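PDB 6XF9: packaging protein UL32 from Human herpesvirus 8 type M, which forms a zinc-binding pentameric ring required for viral genome packaging and probably helps direct newly made capsids to nuclear replication compartments. Local coordinates for residues D[46-51]-D[151-156]; D[75-80]-D[392-397]; D[341-346]-D[353-358]. All coordinates share one frame; numbering follows the deposited sequence.

Contact 1 of 3, residues D[46-51]-D[151-156]; sequences LQPSSP and LQFLKS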
# COMPACT_ATOMS: atom_id res chain seq x y z
N LEU D 46 4.44 34.75 10.71
CA LEU D 46 4.48 33.28 10.69
C LEU D 46 4.97 32.73 9.37
O LEU D 46 4.72 31.56 9.06
CB LEU D 46 3.10 32.73 11.03
CG LEU D 46 2.77 33.08 12.49
CD1 LEU D 46 1.28 33.06 12.76
CD2 LEU D 46 3.46 32.10 13.41
N GLN D 47 5.67 33.53 8.58
CA GLN D 47 6.25 32.79 7.47
C GLN D 47 7.72 32.47 7.74
O GLN D 47 8.44 33.27 8.36
CB GLN D 47 6.10 33.57 6.17
CG GLN D 47 4.65 33.50 5.68
CD GLN D 47 4.28 34.57 4.67
OE1 GLN D 47 5.04 35.52 4.43
NE2 GLN D 47 3.10 34.40 4.05
N PRO D 48 8.15 31.27 7.35
CA PRO D 48 9.43 30.74 7.85
C PRO D 48 10.67 31.57 7.50
O PRO D 48 11.71 31.43 8.17
CB PRO D 48 9.49 29.34 7.22
CG PRO D 48 8.05 28.95 7.12
CD PRO D 48 7.31 30.22 6.77
N SER D 49 10.61 32.40 6.46
CA SER D 49 11.76 33.20 6.04
C SER D 49 11.61 34.69 6.33
O SER D 49 12.47 35.47 5.90
CB SER D 49 11.98 32.97 4.55
OG SER D 49 10.76 33.23 3.84
N SER D 50 10.56 35.11 7.10
CA SER D 50 10.49 36.49 7.56
C SER D 50 11.29 36.69 8.85
O SER D 50 11.42 35.77 9.66
CB SER D 50 9.05 36.92 7.75
OG SER D 50 8.32 35.92 8.42
N PRO D 51 11.82 37.89 9.07
CA PRO D 51 12.63 38.14 10.27
C PRO D 51 11.83 38.07 11.56
O PRO D 51 10.60 38.15 11.57
CB PRO D 51 13.16 39.56 10.05
CG PRO D 51 12.17 40.18 9.15
CD PRO D 51 11.75 39.09 8.22
N LEU D 151 12.72 22.24 12.42
CA LEU D 151 11.63 22.20 13.39
C LEU D 151 10.91 23.53 13.49
O LEU D 151 9.69 23.57 13.67
CB LEU D 151 12.16 21.77 14.76
CG LEU D 151 12.61 20.31 14.80
CD1 LEU D 151 13.08 19.94 16.17
CD2 LEU D 151 11.49 19.41 14.37
N GLN D 152 11.63 24.64 13.41
CA GLN D 152 10.92 25.91 13.47
C GLN D 152 10.01 26.09 12.27
O GLN D 152 8.93 26.68 12.39
CB GLN D 152 11.93 27.05 13.56
CG GLN D 152 12.79 26.93 14.80
CD GLN D 152 13.64 28.14 15.04
OE1 GLN D 152 13.93 28.89 14.11
NE2 GLN D 152 14.03 28.35 16.31
N PHE D 153 10.45 25.62 11.10
CA PHE D 153 9.61 25.61 9.91
C PHE D 153 8.26 24.95 10.20
O PHE D 153 7.20 25.55 10.01
CB PHE D 153 10.35 24.88 8.79
CG PHE D 153 9.59 24.80 7.49
CD1 PHE D 153 9.55 25.90 6.63
CD2 PHE D 153 8.93 23.63 7.13
CE1 PHE D 153 8.86 25.84 5.44
CE2 PHE D 153 8.24 23.56 5.95
CZ PHE D 153 8.20 24.66 5.10
N LEU D 154 8.30 23.70 10.69
CA LEU D 154 7.08 22.97 11.03
C LEU D 154 6.22 23.73 12.04
O LEU D 154 4.99 23.76 11.93
CB LEU D 154 7.44 21.59 11.57
CG LEU D 154 8.05 20.62 10.56
CD1 LEU D 154 8.42 19.33 11.19
CD2 LEU D 154 7.02 20.36 9.50
N LYS D 155 6.85 24.31 13.06
CA LYS D 155 6.06 25.04 14.05
C LYS D 155 5.35 26.21 13.40
O LYS D 155 4.13 26.34 13.53
CB LYS D 155 6.96 25.49 15.20
CG LYS D 155 7.11 24.43 16.26
CD LYS D 155 7.97 24.87 17.40
CE LYS D 155 9.41 24.58 17.11
NZ LYS D 155 10.27 25.07 18.22
N SER D 156 6.08 27.04 12.65
CA SER D 156 5.46 28.19 11.99
C SER D 156 4.28 27.77 11.12
O SER D 156 3.20 28.38 11.18
CB SER D 156 6.50 28.90 11.11
OG SER D 156 7.58 29.42 11.85
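The Phe153 ring takes the pyrrolidine ring of Pro48 at a slant, the nearest ring atoms being CD1 and CE1. Pro48 CG lies 3.4 Å from Phe153 CD1 and 3.6 Å from Phe153 CE1, with Pro48 CB close behind. A type I beta turn, Gln47 to Ser50, is thus packed through its second residue on helix 145-164, within the loop that joins helices 37-45 and 53-60. Phe153 does not aim its CB straight at the turn; with CG anti to the backbone N (chi1 -179°), the ring swings back toward the proline. The turn is closed by Ser50 N, 3.1 Å from Gln47 O. A hydrogen bond between Ser50 OG and Gln44 O ties it to the end of helix 37-45.

One helical turn beyond Phe153, Ser156 places its CB 3.8 Å from Leu46 O, which accepts a hydrogen bond from Arg160 NH1 on the same helix. Arg160 and Glu157 also touch Pro48, so the helix surface extends along the turn. On its way to helix 53-60 the loop leads to Cys52, a ligand of the first zinc, and that ion lies about 11 Å from the Ser156 side chain. A second subunit uses the same turn: its Lys328 NZ binds Pro48 O and Ser50 O, and its Gln361 NE2 binds Ser49 O. The Ser156 hydroxyl is turned back onto its own helix, where OG donates to Gln152 O at 3.1 Å from 37° out of the carbonyl plane, while Ser156 N reaches that oxygen from the opposite face at 2.9 Å.

Contact 2 of 3, residues D[75-80]-D[392-397]; sequences YACLCF and QEYKKL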
# COMPACT_ATOMS: atom_id res chain seq x y z
N TYR D 75 17.69 42.19 30.19
CA TYR D 75 17.10 41.38 29.14
C TYR D 75 17.33 39.90 29.41
O TYR D 75 16.43 39.08 29.21
CB TYR D 75 17.65 41.80 27.77
CG TYR D 75 17.27 40.90 26.62
CD1 TYR D 75 15.95 40.73 26.22
CD2 TYR D 75 18.26 40.24 25.91
CE1 TYR D 75 15.62 39.89 25.14
CE2 TYR D 75 17.95 39.41 24.85
CZ TYR D 75 16.65 39.23 24.46
OH TYR D 75 16.40 38.38 23.38
N ALA D 76 18.53 39.54 29.88
CA ALA D 76 18.81 38.14 30.19
C ALA D 76 17.98 37.62 31.36
O ALA D 76 17.78 36.41 31.46
CB ALA D 76 20.29 37.95 30.48
N CYS D 77 17.53 38.49 32.27
CA CYS D 77 16.62 38.01 33.32
C CYS D 77 15.26 37.69 32.75
O CYS D 77 14.66 36.66 33.10
CB CYS D 77 16.47 39.03 34.43
SG CYS D 77 17.80 38.97 35.55
N LEU D 78 14.73 38.58 31.91
CA LEU D 78 13.47 38.32 31.22
C LEU D 78 13.54 36.99 30.48
O LEU D 78 12.65 36.14 30.61
CB LEU D 78 13.18 39.44 30.25
CG LEU D 78 11.93 39.22 29.42
CD1 LEU D 78 10.75 38.92 30.32
CD2 LEU D 78 11.68 40.40 28.51
N CYS D 79 14.62 36.78 29.72
CA CYS D 79 14.79 35.51 29.02
C CYS D 79 14.76 34.33 29.99
O CYS D 79 14.04 33.35 29.76
CB CYS D 79 16.07 35.54 28.20
SG CYS D 79 15.97 36.73 26.85
N PHE D 80 15.50 34.40 31.09
CA PHE D 80 15.50 33.27 32.03
C PHE D 80 14.10 32.97 32.52
O PHE D 80 13.72 31.80 32.67
CB PHE D 80 16.43 33.57 33.20
CG PHE D 80 16.61 32.43 34.15
CD1 PHE D 80 17.52 31.43 33.89
CD2 PHE D 80 15.90 32.38 35.32
CE1 PHE D 80 17.69 30.37 34.78
CE2 PHE D 80 16.07 31.34 36.21
CZ PHE D 80 16.96 30.33 35.94
N GLN D 392 22.00 39.25 46.62
CA GLN D 392 23.41 38.86 46.47
C GLN D 392 23.56 37.70 45.49
O GLN D 392 24.44 37.72 44.62
CB GLN D 392 24.03 38.52 47.83
N GLU D 393 22.68 36.69 45.58
CA GLU D 393 22.71 35.56 44.66
C GLU D 393 22.11 35.93 43.31
O GLU D 393 22.57 35.46 42.25
CB GLU D 393 21.96 34.37 45.26
CG GLU D 393 22.70 33.67 46.42
CD GLU D 393 22.35 34.23 47.80
OE1 GLU D 393 21.58 35.21 47.88
OE2 GLU D 393 22.86 33.68 48.80
N TYR D 394 21.11 36.81 43.32
CA TYR D 394 20.52 37.30 42.08
C TYR D 394 21.56 37.97 41.20
O TYR D 394 21.47 37.91 39.97
CB TYR D 394 19.41 38.28 42.41
CG TYR D 394 18.57 38.64 41.24
CD1 TYR D 394 17.85 37.67 40.57
CD2 TYR D 394 18.47 39.95 40.81
CE1 TYR D 394 17.07 38.00 39.48
CE2 TYR D 394 17.68 40.29 39.72
CZ TYR D 394 16.99 39.30 39.05
OH TYR D 394 16.21 39.60 37.96
N LYS D 395 22.53 38.65 41.81
CA LYS D 395 23.61 39.26 41.03
C LYS D 395 24.44 38.20 40.34
O LYS D 395 24.89 38.40 39.20
CB LYS D 395 24.49 40.13 41.94
N LYS D 396 24.64 37.05 40.99
CA LYS D 396 25.38 35.97 40.34
C LYS D 396 24.56 35.36 39.21
O LYS D 396 25.09 35.06 38.14
CB LYS D 396 25.77 34.90 41.35
CG LYS D 396 26.81 35.31 42.38
CD LYS D 396 27.22 34.12 43.27
CE LYS D 396 26.35 34.01 44.55
NZ LYS D 396 26.91 34.80 45.72
N LEU D 397 23.25 35.21 39.44
CA LEU D 397 22.36 34.70 38.40
C LEU D 397 22.47 35.55 37.14
O LEU D 397 22.79 35.05 36.06
CB LEU D 397 20.92 34.74 38.89
CG LEU D 397 19.80 33.96 38.17
CD1 LEU D 397 19.95 32.46 38.40
CD2 LEU D 397 18.40 34.44 38.55
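A sparse, buried helix-helix contact, with a cysteine sulfur-aromatic pair as one of its two touches, joins helix 71-83 to helix 391-402, elements more than 300 residues apart in sequence. The backbones stay well separated, the nearest pair being Cys77 CA and Leu397 CA at 8.3 Å, and side chains bridge the interval. Cys77 SG approaches the phenol end of Tyr394 obliquely, 4.6 Å from the ring centroid and 52° off the ring normal; its nearest ring carbon is Tyr394 CZ at 3.6 Å. The tyrosine gets there because its CG is anti to the backbone N (chi1 -169°), which carries the ring across to the other helix. One turn along each helix, Phe80 CZ meets Leu397 CD1 more loosely, at 4.4 Å. Helix 207-213 lines this seam, with Ala209 against Phe80, Thr212 against Tyr394 and Phe213 against Leu397. Elsewhere on helix 71-83, Tyr75 OH hydrogen-bonds His130 NE2, a second-shell link to the first zinc site. The hydroxyl of Tyr394 is hydrogen-bonded to Phe2 O, so this one residue ties the N-terminal end of the chain to a junction whose sulfur, ring and methyl contacts are probably mostly dispersive.

Contact 3 of 3, residues D[341-346]-D[353-358]; sequences FAMPYV and ELIRGC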
# COMPACT_ATOMS: atom_id res chain seq x y z
N PHE D 341 -14.91 22.12 51.43
CA PHE D 341 -13.60 22.40 51.95
C PHE D 341 -12.51 21.97 51.01
O PHE D 341 -11.42 21.69 51.43
CB PHE D 341 -13.40 21.66 53.27
N ALA D 342 -12.83 21.93 49.74
CA ALA D 342 -11.91 21.45 48.74
C ALA D 342 -10.61 22.15 48.58
O ALA D 342 -10.51 23.33 48.69
CB ALA D 342 -12.60 21.43 47.41
N MET D 343 -9.59 21.38 48.29
CA MET D 343 -8.28 22.02 48.09
C MET D 343 -7.83 22.96 49.20
O MET D 343 -7.50 24.12 48.95
CB MET D 343 -8.26 22.77 46.75
CG MET D 343 -8.54 21.89 45.54
SD MET D 343 -8.49 22.80 43.99
CE MET D 343 -6.80 23.38 43.99
N PRO D 344 -7.81 22.46 50.45
CA PRO D 344 -7.45 23.36 51.57
C PRO D 344 -6.00 23.82 51.53
O PRO D 344 -5.66 24.80 52.21
CB PRO D 344 -7.74 22.51 52.81
CG PRO D 344 -7.84 21.08 52.32
CD PRO D 344 -7.74 21.04 50.83
N TYR D 345 -5.15 23.13 50.75
CA TYR D 345 -3.75 23.48 50.56
C TYR D 345 -3.55 24.78 49.79
O TYR D 345 -2.40 25.23 49.67
CB TYR D 345 -3.02 22.35 49.82
CG TYR D 345 -3.86 21.68 48.72
CD1 TYR D 345 -3.88 22.18 47.41
CD2 TYR D 345 -4.63 20.56 49.00
CE1 TYR D 345 -4.66 21.57 46.42
CE2 TYR D 345 -5.40 19.96 48.04
CZ TYR D 345 -5.42 20.45 46.75
OH TYR D 345 -6.20 19.81 45.80
N VAL D 346 -4.61 25.38 49.26
CA VAL D 346 -4.50 26.64 48.54
C VAL D 346 -4.92 27.74 49.50
O VAL D 346 -6.05 27.71 50.02
CB VAL D 346 -5.37 26.64 47.26
CG1 VAL D 346 -5.26 27.98 46.53
CG2 VAL D 346 -5.01 25.49 46.34
N GLU D 353 -11.17 29.28 44.23
CA GLU D 353 -12.50 29.36 43.64
C GLU D 353 -12.48 29.24 42.12
O GLU D 353 -13.43 28.71 41.53
CB GLU D 353 -13.20 30.64 44.10
CG GLU D 353 -14.61 30.80 43.54
CD GLU D 353 -15.35 31.94 44.20
OE1 GLU D 353 -14.71 32.68 44.99
OE2 GLU D 353 -16.56 32.10 43.91
N LEU D 354 -11.43 29.74 41.47
CA LEU D 354 -11.34 29.60 40.01
C LEU D 354 -11.22 28.12 39.63
O LEU D 354 -11.94 27.64 38.76
CB LEU D 354 -10.16 30.41 39.47
CG LEU D 354 -10.06 30.66 37.97
CD1 LEU D 354 -9.09 31.81 37.75
CD2 LEU D 354 -9.61 29.42 37.18
N ILE D 355 -10.27 27.42 40.26
CA ILE D 355 -10.06 26.00 39.97
C ILE D 355 -11.34 25.21 40.20
O ILE D 355 -11.73 24.37 39.39
CB ILE D 355 -8.89 25.46 40.82
CG1 ILE D 355 -7.56 26.09 40.36
CG2 ILE D 355 -8.82 23.94 40.76
CD1 ILE D 355 -6.35 25.68 41.21
N ARG D 356 -12.02 25.47 41.32
CA ARG D 356 -13.26 24.76 41.64
C ARG D 356 -14.42 25.14 40.74
O ARG D 356 -15.41 24.40 40.69
CB ARG D 356 -13.62 25.00 43.10
CG ARG D 356 -12.56 24.45 44.02
CD ARG D 356 -12.97 24.57 45.45
NE ARG D 356 -14.23 23.88 45.68
CZ ARG D 356 -14.99 24.05 46.76
NH1 ARG D 356 -14.59 24.88 47.72
NH2 ARG D 356 -16.12 23.37 46.90
N GLY D 357 -14.35 26.30 40.09
CA GLY D 357 -15.37 26.68 39.13
C GLY D 357 -15.18 26.09 37.75
O GLY D 357 -16.14 26.06 36.97
N CYS D 358 -13.96 25.67 37.42
CA CYS D 358 -13.72 25.02 36.14
C CYS D 358 -14.56 23.76 36.02
O CYS D 358 -14.85 23.08 37.01
CB CYS D 358 -12.24 24.66 35.99
SG CYS D 358 -11.13 26.09 35.72
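Ile355 and Arg356, on the last turn of helix 349-357, pack against Met343 and Ala342 of the loop before it, so that the interhelical loop, with its type I beta turn from Met343 to Val346, folds back on the helix it leads into. Ile355 comes first. Its CG2 is 3.4 Å from Met343 SD and its CD1 3.6 Å from Met343 CE, the two side chains crossing at about a right angle. A bend in the methionine (chi3 61°) brings the CE methyl round to the isoleucine. Leu298 and Leu312, from helices 297-304 and 308-321, also touch Ile355, whose side chain is about 8 Å from that of the zinc ligand His366. Arg356 follows and turns one guanidinium face to Ala342: the CB methyl sits 3.4 Å above that face, offset toward the rim and nearest NE. Hydrogen bonds from NH1 to Pro340 O and from NH2 to Leu337 O help limit rotation of this plane and connect it to the end of helix 329-338; NE is also hydrogen-bonded. Gly357 is still helical, its N bonded to Glu353 O. Cys358 then leaves helical geometry, its N 3.2 Å from Ile355 O.

Overall arrangement
From the N terminus, the chain passes residues 46-51 and then 75-80 before contact 1 closes at 151-156, joining the loop that precedes helix 53-60 to helix 145-164. The loop opened at 75-80 is still unclosed at that point, so contacts 1 and 2 cross. Contact 3 opens and closes within this larger loop, with six residues between its segments, folding the loop after helix 329-338 onto the end of helix 349-357; it is nested inside contact 2 and in series with contact 1. Contact 2 closes last, at 392-397, tying an early helix to a late one. Contacts 1 and 3 lie on opposite sides of the chain's centre, their centres 40 Å apart; none of the three touches another.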